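Local coordinates for Slr1438 protein (Synechocystis sp., PDB 3K25) that is of uncertain function but belongs to the aldose 1-epimerase family and so may bind a carbohydrate and act as an isomerase, at residues 124-136 with 146-159. Numbering follows the deposited sequence.
Sequences EAFPFAFELVFSY and EQRIANLGDQRMPF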
ATOM      1  N   GLU A 124      -7.873  12.630  17.500  1.00 50.92           N
ATOM      2  CA  GLU A 124      -7.999  14.053  17.256  1.00 52.93           C
ATOM      3  C   GLU A 124      -8.217  14.357  15.770  1.00 52.14           C
ATOM      4  O   GLU A 124      -8.685  15.434  15.409  1.00 57.49           O
ATOM      5  CB  GLU A 124      -6.736  14.745  17.770  1.00 53.69           C
ATOM      6  CG  GLU A 124      -6.890  16.214  18.065  1.00 59.06           C
ATOM      7  CD  GLU A 124      -5.721  16.766  18.864  1.00 61.39           C
ATOM      8  OE1 GLU A 124      -5.501  16.293  20.003  1.00 60.03           O
ATOM      9  OE2 GLU A 124      -5.021  17.671  18.357  1.00 63.36           O
ATOM     10  N   ALA A 125      -7.886  13.397  14.910  1.00 31.99           N
ATOM     11  CA  ALA A 125      -8.050  13.560  13.466  1.00 29.59           C
ATOM     12  C   ALA A 125      -9.029  12.526  12.892  1.00 26.52           C
ATOM     13  O   ALA A 125      -9.467  12.642  11.739  1.00 26.41           O
ATOM     14  CB  ALA A 125      -6.691  13.423  12.775  1.00 24.85           C
ATOM     15  N   PHE A 126      -9.367  11.530  13.711  1.00 28.11           N
ATOM     16  CA  PHE A 126     -10.246  10.440  13.313  1.00 27.32           C
ATOM     17  C   PHE A 126     -10.807   9.860  14.616  1.00 29.04           C
ATOM     18  O   PHE A 126     -10.216   8.952  15.204  1.00 30.15           O
ATOM     19  CB  PHE A 126      -9.406   9.398  12.569  1.00 24.72           C
ATOM     20  CG  PHE A 126     -10.203   8.296  11.941  1.00 24.60           C
ATOM     21  CD1 PHE A 126     -11.131   8.576  10.934  1.00 25.91           C
ATOM     22  CD2 PHE A 126     -10.020   6.970  12.352  1.00 23.44           C
ATOM     23  CE1 PHE A 126     -11.874   7.538  10.339  1.00 24.62           C
ATOM     24  CE2 PHE A 126     -10.755   5.929  11.767  1.00 23.82           C
ATOM     25  CZ  PHE A 126     -11.685   6.212  10.759  1.00 25.52           C
ATOM     26  N   PRO A 127     -11.968  10.375  15.070  1.00 37.45           N
ATOM     27  CA  PRO A 127     -12.661   9.972  16.301  1.00 40.21           C
ATOM     28  C   PRO A 127     -13.203   8.549  16.379  1.00 39.52           C
ATOM     29  O   PRO A 127     -14.377   8.355  16.693  1.00 41.82           O
ATOM     30  CB  PRO A 127     -13.774  11.007  16.407  1.00 44.62           C
ATOM     31  CG  PRO A 127     -14.169  11.176  14.980  1.00 42.94           C
ATOM     32  CD  PRO A 127     -12.827  11.289  14.282  1.00 39.18           C
ATOM     33  N   PHE A 128     -12.367   7.553  16.104  1.00 32.73           N
ATOM     34  CA  PHE A 128     -12.815   6.164  16.184  1.00 30.41           C
ATOM     35  C   PHE A 128     -11.739   5.293  16.816  1.00 28.31           C
ATOM     36  O   PHE A 128     -10.569   5.364  16.440  1.00 28.84           O
ATOM     37  CB  PHE A 128     -13.180   5.642  14.796  1.00 27.99           C
ATOM     38  CG  PHE A 128     -14.246   6.446  14.117  1.00 29.46           C
ATOM     39  CD1 PHE A 128     -15.589   6.217  14.391  1.00 33.69           C
ATOM     40  CD2 PHE A 128     -13.903   7.448  13.216  1.00 30.38           C
ATOM     41  CE1 PHE A 128     -16.586   6.969  13.778  1.00 36.30           C
ATOM     42  CE2 PHE A 128     -14.889   8.210  12.593  1.00 32.60           C
ATOM     43  CZ  PHE A 128     -16.242   7.968  12.876  1.00 35.72           C
ATOM     44  N   ALA A 129     -12.147   4.475  17.778  1.00 29.53           N
ATOM     45  CA  ALA A 129     -11.229   3.592  18.494  1.00 28.50           C
ATOM     46  C   ALA A 129     -10.821   2.385  17.653  1.00 25.72           C
ATOM     47  O   ALA A 129     -11.164   1.238  17.978  1.00 26.77           O
ATOM     48  CB  ALA A 129     -11.886   3.123  19.792  1.00 31.43           C
ATOM     49  N   PHE A 130     -10.061   2.641  16.594  1.00 31.17           N
ATOM     50  CA  PHE A 130      -9.629   1.576  15.696  1.00 29.48           C
ATOM     51  C   PHE A 130      -8.450   0.753  16.199  1.00 29.81           C
ATOM     52  O   PHE A 130      -7.645   1.203  17.015  1.00 30.68           O
ATOM     53  CB  PHE A 130      -9.260   2.166  14.322  1.00 23.86           C
ATOM     54  CG  PHE A 130      -7.881   2.768  14.269  1.00 20.09           C
ATOM     55  CD1 PHE A 130      -6.765   1.959  14.044  1.00 17.68           C
ATOM     56  CD2 PHE A 130      -7.693   4.125  14.506  1.00 18.78           C
ATOM     57  CE1 PHE A 130      -5.475   2.491  14.065  1.00 12.69           C
ATOM     58  CE2 PHE A 130      -6.416   4.680  14.530  1.00 14.32           C
ATOM     59  CZ  PHE A 130      -5.295   3.862  14.310  1.00 12.42           C
ATOM     60  N   GLU A 131      -8.357  -0.466  15.688  1.00 26.06           N
ATOM     61  CA  GLU A 131      -7.244  -1.351  15.999  1.00 28.41           C
ATOM     62  C   GLU A 131      -6.991  -2.222  14.772  1.00 27.96           C
ATOM     63  O   GLU A 131      -7.876  -2.941  14.311  1.00 30.25           O
ATOM     64  CB  GLU A 131      -7.509  -2.233  17.226  1.00 31.57           C
ATOM     65  CG  GLU A 131      -6.220  -2.929  17.682  1.00 35.37           C
ATOM     66  CD  GLU A 131      -6.294  -3.528  19.077  1.00 41.69           C
ATOM     67  OE1 GLU A 131      -6.994  -4.542  19.238  1.00 41.29           O
ATOM     68  OE2 GLU A 131      -5.649  -2.983  20.008  1.00 43.44           O
ATOM     69  N   LEU A 132      -5.778  -2.137  14.243  1.00 28.32           N
ATOM     70  CA  LEU A 132      -5.408  -2.902  13.066  1.00 28.41           C
ATOM     71  C   LEU A 132      -4.315  -3.907  13.373  1.00 28.08           C
ATOM     72  O   LEU A 132      -3.337  -3.573  14.038  1.00 30.44           O
ATOM     73  CB  LEU A 132      -4.891  -1.962  11.970  1.00 27.37           C
ATOM     74  CG  LEU A 132      -5.817  -1.174  11.046  1.00 27.93           C
ATOM     75  CD1 LEU A 132      -7.035  -0.657  11.781  1.00 27.66           C
ATOM     76  CD2 LEU A 132      -5.002  -0.026  10.445  1.00 31.27           C
ATOM     77  N   VAL A 133      -4.494  -5.136  12.902  1.00 30.37           N
ATOM     78  CA  VAL A 133      -3.474  -6.163  13.057  1.00 28.97           C
ATOM     79  C   VAL A 133      -3.283  -6.716  11.652  1.00 26.76           C
ATOM     80  O   VAL A 133      -4.203  -7.288  11.065  1.00 24.76           O
ATOM     81  CB  VAL A 133      -3.888  -7.321  14.013  1.00 33.51           C
ATOM     82  CG1 VAL A 133      -3.994  -6.823  15.453  1.00 31.55           C
ATOM     83  CG2 VAL A 133      -5.191  -7.914  13.565  1.00 34.76           C
ATOM     84  N   PHE A 134      -2.096  -6.504  11.096  1.00 25.98           N
ATOM     85  CA  PHE A 134      -1.799  -6.983   9.755  1.00 26.38           C
ATOM     86  C   PHE A 134      -0.829  -8.131   9.880  1.00 29.63           C
ATOM     87  O   PHE A 134       0.060  -8.124  10.740  1.00 29.45           O
ATOM     88  CB  PHE A 134      -1.161  -5.879   8.890  1.00 23.18           C
ATOM     89  CG  PHE A 134      -2.123  -4.796   8.444  1.00 20.80           C
ATOM     90  CD1 PHE A 134      -3.381  -4.648   9.044  1.00 19.44           C
ATOM     91  CD2 PHE A 134      -1.746  -3.888   7.452  1.00 18.91           C
ATOM     92  CE1 PHE A 134      -4.237  -3.612   8.663  1.00 17.52           C
ATOM     93  CE2 PHE A 134      -2.597  -2.848   7.062  1.00 19.81           C
ATOM     94  CZ  PHE A 134      -3.841  -2.705   7.666  1.00 16.92           C
ATOM     95  N   SER A 135      -1.010  -9.121   9.019  1.00 24.07           N
ATOM     96  CA  SER A 135      -0.149 -10.285   9.015  1.00 24.45           C
ATOM     97  C   SER A 135       0.559 -10.319   7.669  1.00 25.32           C
ATOM     98  O   SER A 135      -0.081 -10.328   6.616  1.00 26.88           O
ATOM     99  CB  SER A 135      -0.985 -11.557   9.212  1.00 25.02           C
ATOM    100  OG  SER A 135      -0.177 -12.722   9.210  1.00 23.97           O
ATOM    101  N   TYR A 136       1.885 -10.307   7.705  1.00 37.20           N
ATOM    102  CA  TYR A 136       2.661 -10.364   6.481  1.00 37.17           C
ATOM    103  C   TYR A 136       3.239 -11.768   6.409  1.00 42.51           C
ATOM    104  O   TYR A 136       3.978 -12.190   7.293  1.00 44.63           O
ATOM    105  CB  TYR A 136       3.779  -9.330   6.501  1.00 33.95           C
ATOM    106  CG  TYR A 136       3.327  -7.921   6.814  1.00 31.37           C
ATOM    107  CD1 TYR A 136       2.865  -7.589   8.082  1.00 31.42           C
ATOM    108  CD2 TYR A 136       3.415  -6.908   5.858  1.00 28.72           C
ATOM    109  CE1 TYR A 136       2.514  -6.293   8.400  1.00 28.92           C
ATOM    110  CE2 TYR A 136       3.063  -5.599   6.169  1.00 26.52           C
ATOM    111  CZ  TYR A 136       2.620  -5.301   7.447  1.00 27.60           C
ATOM    112  OH  TYR A 136       2.336  -4.000   7.803  1.00 30.86           O
ATOM    113  N   GLU A 146      -2.534  -9.882   5.420  1.00 31.12           N
ATOM    114  CA  GLU A 146      -3.891 -10.078   5.881  1.00 32.93           C
ATOM    115  C   GLU A 146      -4.194  -9.006   6.904  1.00 32.49           C
ATOM    116  O   GLU A 146      -3.380  -8.718   7.788  1.00 34.98           O
ATOM    117  CB  GLU A 146      -4.042 -11.481   6.470  1.00 34.88           C
ATOM    118  CG  GLU A 146      -3.589 -12.566   5.503  1.00 40.52           C
ATOM    119  CD  GLU A 146      -3.886 -13.972   5.994  1.00 47.94           C
ATOM    120  OE1 GLU A 146      -3.548 -14.291   7.157  1.00 51.75           O
ATOM    121  OE2 GLU A 146      -4.450 -14.762   5.203  1.00 51.67           O
ATOM    122  N   GLN A 147      -5.371  -8.409   6.774  1.00 28.03           N
ATOM    123  CA  GLN A 147      -5.752  -7.337   7.668  1.00 26.24           C
ATOM    124  C   GLN A 147      -7.018  -7.633   8.434  1.00 26.73           C
ATOM    125  O   GLN A 147      -7.910  -8.318   7.940  1.00 26.63           O
ATOM    126  CB  GLN A 147      -5.985  -6.032   6.885  1.00 24.40           C
ATOM    127  CG  GLN A 147      -4.994  -5.721   5.762  1.00 25.51           C
ATOM    128  CD  GLN A 147      -5.338  -6.451   4.470  1.00 28.88           C
ATOM    129  OE1 GLN A 147      -6.490  -6.458   4.045  1.00 30.83           O
ATOM    130  NE2 GLN A 147      -4.336  -7.058   3.834  1.00 30.04           N
ATOM    131  N   ARG A 148      -7.068  -7.113   9.656  1.00 27.49           N
ATOM    132  CA  ARG A 148      -8.248  -7.199  10.497  1.00 30.17           C
ATOM    133  C   ARG A 148      -8.414  -5.745  10.929  1.00 29.23           C
ATOM    134  O   ARG A 148      -7.539  -5.176  11.577  1.00 27.94           O
ATOM    135  CB  ARG A 148      -8.045  -8.096  11.722  1.00 34.45           C
ATOM    136  CG  ARG A 148      -9.334  -8.275  12.532  1.00 38.86           C
ATOM    137  CD  ARG A 148      -9.170  -9.190  13.745  1.00 45.66           C
ATOM    138  NE  ARG A 148      -8.100  -8.737  14.634  1.00 50.02           N
ATOM    139  CZ  ARG A 148      -7.847  -9.235  15.842  1.00 52.16           C
ATOM    140  NH1 ARG A 148      -8.595 -10.215  16.331  1.00 56.12           N
ATOM    141  NH2 ARG A 148      -6.838  -8.758  16.562  1.00 53.76           N
ATOM    142  N   ILE A 149      -9.508  -5.131  10.507  1.00 26.25           N
ATOM    143  CA  ILE A 149      -9.780  -3.748  10.861  1.00 23.93           C
ATOM    144  C   ILE A 149     -10.808  -3.830  11.982  1.00 24.98           C
ATOM    145  O   ILE A 149     -11.928  -4.309  11.788  1.00 25.29           O
ATOM    146  CB  ILE A 149     -10.359  -2.955   9.652  1.00 22.37           C
ATOM    147  CG1 ILE A 149      -9.406  -3.051   8.455  1.00 22.67           C
ATOM    148  CG2 ILE A 149     -10.523  -1.484  10.009  1.00 23.56           C
ATOM    149  CD1 ILE A 149      -9.376  -4.400   7.778  1.00 21.93           C
ATOM    150  N   ALA A 150     -10.424  -3.384  13.171  1.00 25.84           N
ATOM    151  CA  ALA A 150     -11.349  -3.457  14.285  1.00 29.56           C
ATOM    152  C   ALA A 150     -11.791  -2.106  14.803  1.00 29.79           C
ATOM    153  O   ALA A 150     -11.055  -1.120  14.759  1.00 27.19           O
ATOM    154  CB  ALA A 150     -10.740  -4.282  15.430  1.00 27.97           C
ATOM    155  N   ASN A 151     -13.027  -2.076  15.274  1.00 25.90           N
ATOM    156  CA  ASN A 151     -13.586  -0.881  15.869  1.00 30.48           C
ATOM    157  C   ASN A 151     -13.836  -1.246  17.337  1.00 35.69           C
ATOM    158  O   ASN A 151     -14.738  -2.016  17.655  1.00 40.87           O
ATOM    159  CB  ASN A 151     -14.881  -0.491  15.169  1.00 29.78           C
ATOM    160  CG  ASN A 151     -15.574   0.643  15.859  1.00 32.54           C
ATOM    161  OD1 ASN A 151     -14.968   1.342  16.681  1.00 33.71           O
ATOM    162  ND2 ASN A 151     -16.847   0.851  15.535  1.00 36.51           N
ATOM    163  N   LEU A 152     -13.004  -0.710  18.220  1.00 28.36           N
ATOM    164  CA  LEU A 152     -13.115  -0.999  19.642  1.00 34.20           C
ATOM    165  C   LEU A 152     -13.837   0.127  20.365  1.00 40.22           C
ATOM    166  O   LEU A 152     -13.682   0.318  21.573  1.00 44.33           O
ATOM    167  CB  LEU A 152     -11.718  -1.221  20.235  1.00 32.88           C
ATOM    168  CG  LEU A 152     -10.914  -2.349  19.557  1.00 27.98           C
ATOM    169  CD1 LEU A 152      -9.604  -2.601  20.302  1.00 26.55           C
ATOM    170  CD2 LEU A 152     -11.743  -3.605  19.535  1.00 27.82           C
ATOM    171  N   GLY A 153     -14.640   0.858  19.598  1.00 38.34           N
ATOM    172  CA  GLY A 153     -15.414   1.964  20.133  1.00 44.36           C
ATOM    173  C   GLY A 153     -16.909   1.683  20.134  1.00 50.00           C
ATOM    174  O   GLY A 153     -17.339   0.593  19.754  1.00 51.39           O
ATOM    175  N   ASP A 154     -17.704   2.674  20.526  1.00 53.97           N
ATOM    176  CA  ASP A 154     -19.153   2.509  20.612  1.00 61.11           C
ATOM    177  C   ASP A 154     -20.006   2.936  19.408  1.00 59.54           C
ATOM    178  O   ASP A 154     -21.228   2.868  19.467  1.00 61.55           O
ATOM    179  CB  ASP A 154     -19.665   3.207  21.880  1.00 70.11           C
ATOM    180  CG  ASP A 154     -19.470   4.711  21.839  1.00 74.28           C
ATOM    181  OD1 ASP A 154     -18.407   5.169  21.364  1.00 72.97           O
ATOM    182  OD2 ASP A 154     -20.379   5.437  22.292  1.00 80.52           O
ATOM    183  N   GLN A 155     -19.397   3.375  18.319  1.00 70.00           N
ATOM    184  CA  GLN A 155     -20.210   3.743  17.170  1.00 68.58           C
ATOM    185  C   GLN A 155     -19.555   3.354  15.859  1.00 62.40           C
ATOM    186  O   GLN A 155     -18.336   3.213  15.788  1.00 59.63           O
ATOM    187  CB  GLN A 155     -20.526   5.238  17.187  1.00 72.64           C
ATOM    188  CG  GLN A 155     -19.330   6.143  17.339  1.00 80.59           C
ATOM    189  CD  GLN A 155     -19.707   7.602  17.164  1.00 84.73           C
ATOM    190  OE1 GLN A 155     -20.667   8.081  17.771  1.00 91.90           O
ATOM    191  NE2 GLN A 155     -18.951   8.319  16.335  1.00 79.96           N
ATOM    192  N   ARG A 156     -20.376   3.158  14.829  1.00 52.77           N
ATOM    193  CA  ARG A 156     -19.895   2.776  13.503  1.00 45.17           C
ATOM    194  C   ARG A 156     -18.653   3.559  13.098  1.00 40.23           C
ATOM    195  O   ARG A 156     -18.523   4.752  13.393  1.00 41.19           O
ATOM    196  CB  ARG A 156     -20.972   3.013  12.452  1.00 46.64           C
ATOM    197  CG  ARG A 156     -22.321   2.477  12.817  1.00 51.82           C
ATOM    198  CD  ARG A 156     -23.250   2.629  11.648  1.00 51.48           C
ATOM    199  NE  ARG A 156     -22.897   1.718  10.563  1.00 53.35           N
ATOM    200  CZ  ARG A 156     -22.719   2.092   9.300  1.00 53.32           C
ATOM    201  NH1 ARG A 156     -22.850   3.366   8.957  1.00 52.21           N
ATOM    202  NH2 ARG A 156     -22.439   1.186   8.372  1.00 53.51           N
HETATM  203  N   MSE A 157     -17.745   2.884  12.402  1.00 44.96           N
HETATM  204  CA  MSE A 157     -16.509   3.512  11.974  1.00 39.64           C
HETATM  205  C   MSE A 157     -16.366   3.469  10.463  1.00 34.94           C
HETATM  206  O   MSE A 157     -16.266   2.399   9.864  1.00 34.65           O
HETATM  207  CB  MSE A 157     -15.323   2.807  12.629  1.00 40.19           C
HETATM  208  CG  MSE A 157     -13.970   3.363  12.241  1.00 42.87           C
HETATM  209 SE   MSE A 157     -12.524   2.330  13.020  1.00 46.96          SE
HETATM  210  CE  MSE A 157     -12.612   0.795  11.829  1.00 40.90           C
ATOM    211  N   PRO A 158     -16.387   4.638   9.818  1.00 29.87           N
ATOM    212  CA  PRO A 158     -16.244   4.625   8.368  1.00 26.06           C
ATOM    213  C   PRO A 158     -14.747   4.623   8.113  1.00 23.36           C
ATOM    214  O   PRO A 158     -13.986   5.111   8.944  1.00 23.48           O
ATOM    215  CB  PRO A 158     -16.912   5.930   7.959  1.00 27.91           C
ATOM    216  CG  PRO A 158     -16.519   6.847   9.059  1.00 25.65           C
ATOM    217  CD  PRO A 158     -16.687   5.996  10.308  1.00 30.70           C
ATOM    218  N   PHE A 159     -14.313   4.062   6.994  1.00 30.13           N
ATOM    219  CA  PHE A 159     -12.885   4.049   6.703  1.00 28.28           C
ATOM    220  C   PHE A 159     -12.553   3.593   5.289  1.00 26.80           C
ATOM    221  O   PHE A 159     -13.392   3.078   4.555  1.00 28.19           O
ATOM    222  CB  PHE A 159     -12.138   3.135   7.684  1.00 24.53           C
ATOM    223  CG  PHE A 159     -12.195   1.686   7.308  1.00 23.43           C
ATOM    224  CD1 PHE A 159     -13.311   0.909   7.634  1.00 23.69           C
ATOM    225  CD2 PHE A 159     -11.162   1.108   6.554  1.00 19.52           C
ATOM    226  CE1 PHE A 159     -13.402  -0.428   7.214  1.00 20.99           C
ATOM    227  CE2 PHE A 159     -11.242  -0.226   6.123  1.00 17.18           C
ATOM    228  CZ  PHE A 159     -12.364  -0.998   6.452  1.00 20.29           C
TER
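Phe128 lies over the start of strand 157-159, with Pro158 CD set above one face of its ring, offset toward the rim, 3.7 Å from the centroid. Its CG stands anti to the carbonyl carbon (chi1 -58°), which brings the ring across the proline, while its CB meets Met157 CG at 3.5 Å. Met157 is a selenomethionine, and its slim chain, anti as far as SE and bent only at the terminal methyl, reaches beside Phe130, SE lying 3.5 Å from Phe130 CB. The Phe126 ring takes Phe128 CD2 over one face and Pro158 O at its edge. With an alanine at Phe128, one side of Pro158 is likely to lose its cover and a gap to open beside Met157 CG. Beside this cluster, paired backbone bonds join strands 130-136 and 146-151, among them Ala150 N to Glu131 O at 2.8 Å. Phe134 offers a flat face to the flexible methylenes of Gln147; Gln147 CG sits over the ring centre, a CH-pi contact, while Gln147 OE1 is hydrogen-bonded to Tyr237 OH. Where the second strand ends, small Ala129 fits against Gly153, and Asn151 OD1 accepts from Gly153 N in an Asx turn. Strands 130-139 and 142-151 form an antiparallel hairpin in one large sheet, and the aromatic loop before it packs on the start of strand 157-168 of another, consistent with the beta-sandwich galactose mutarotase fold.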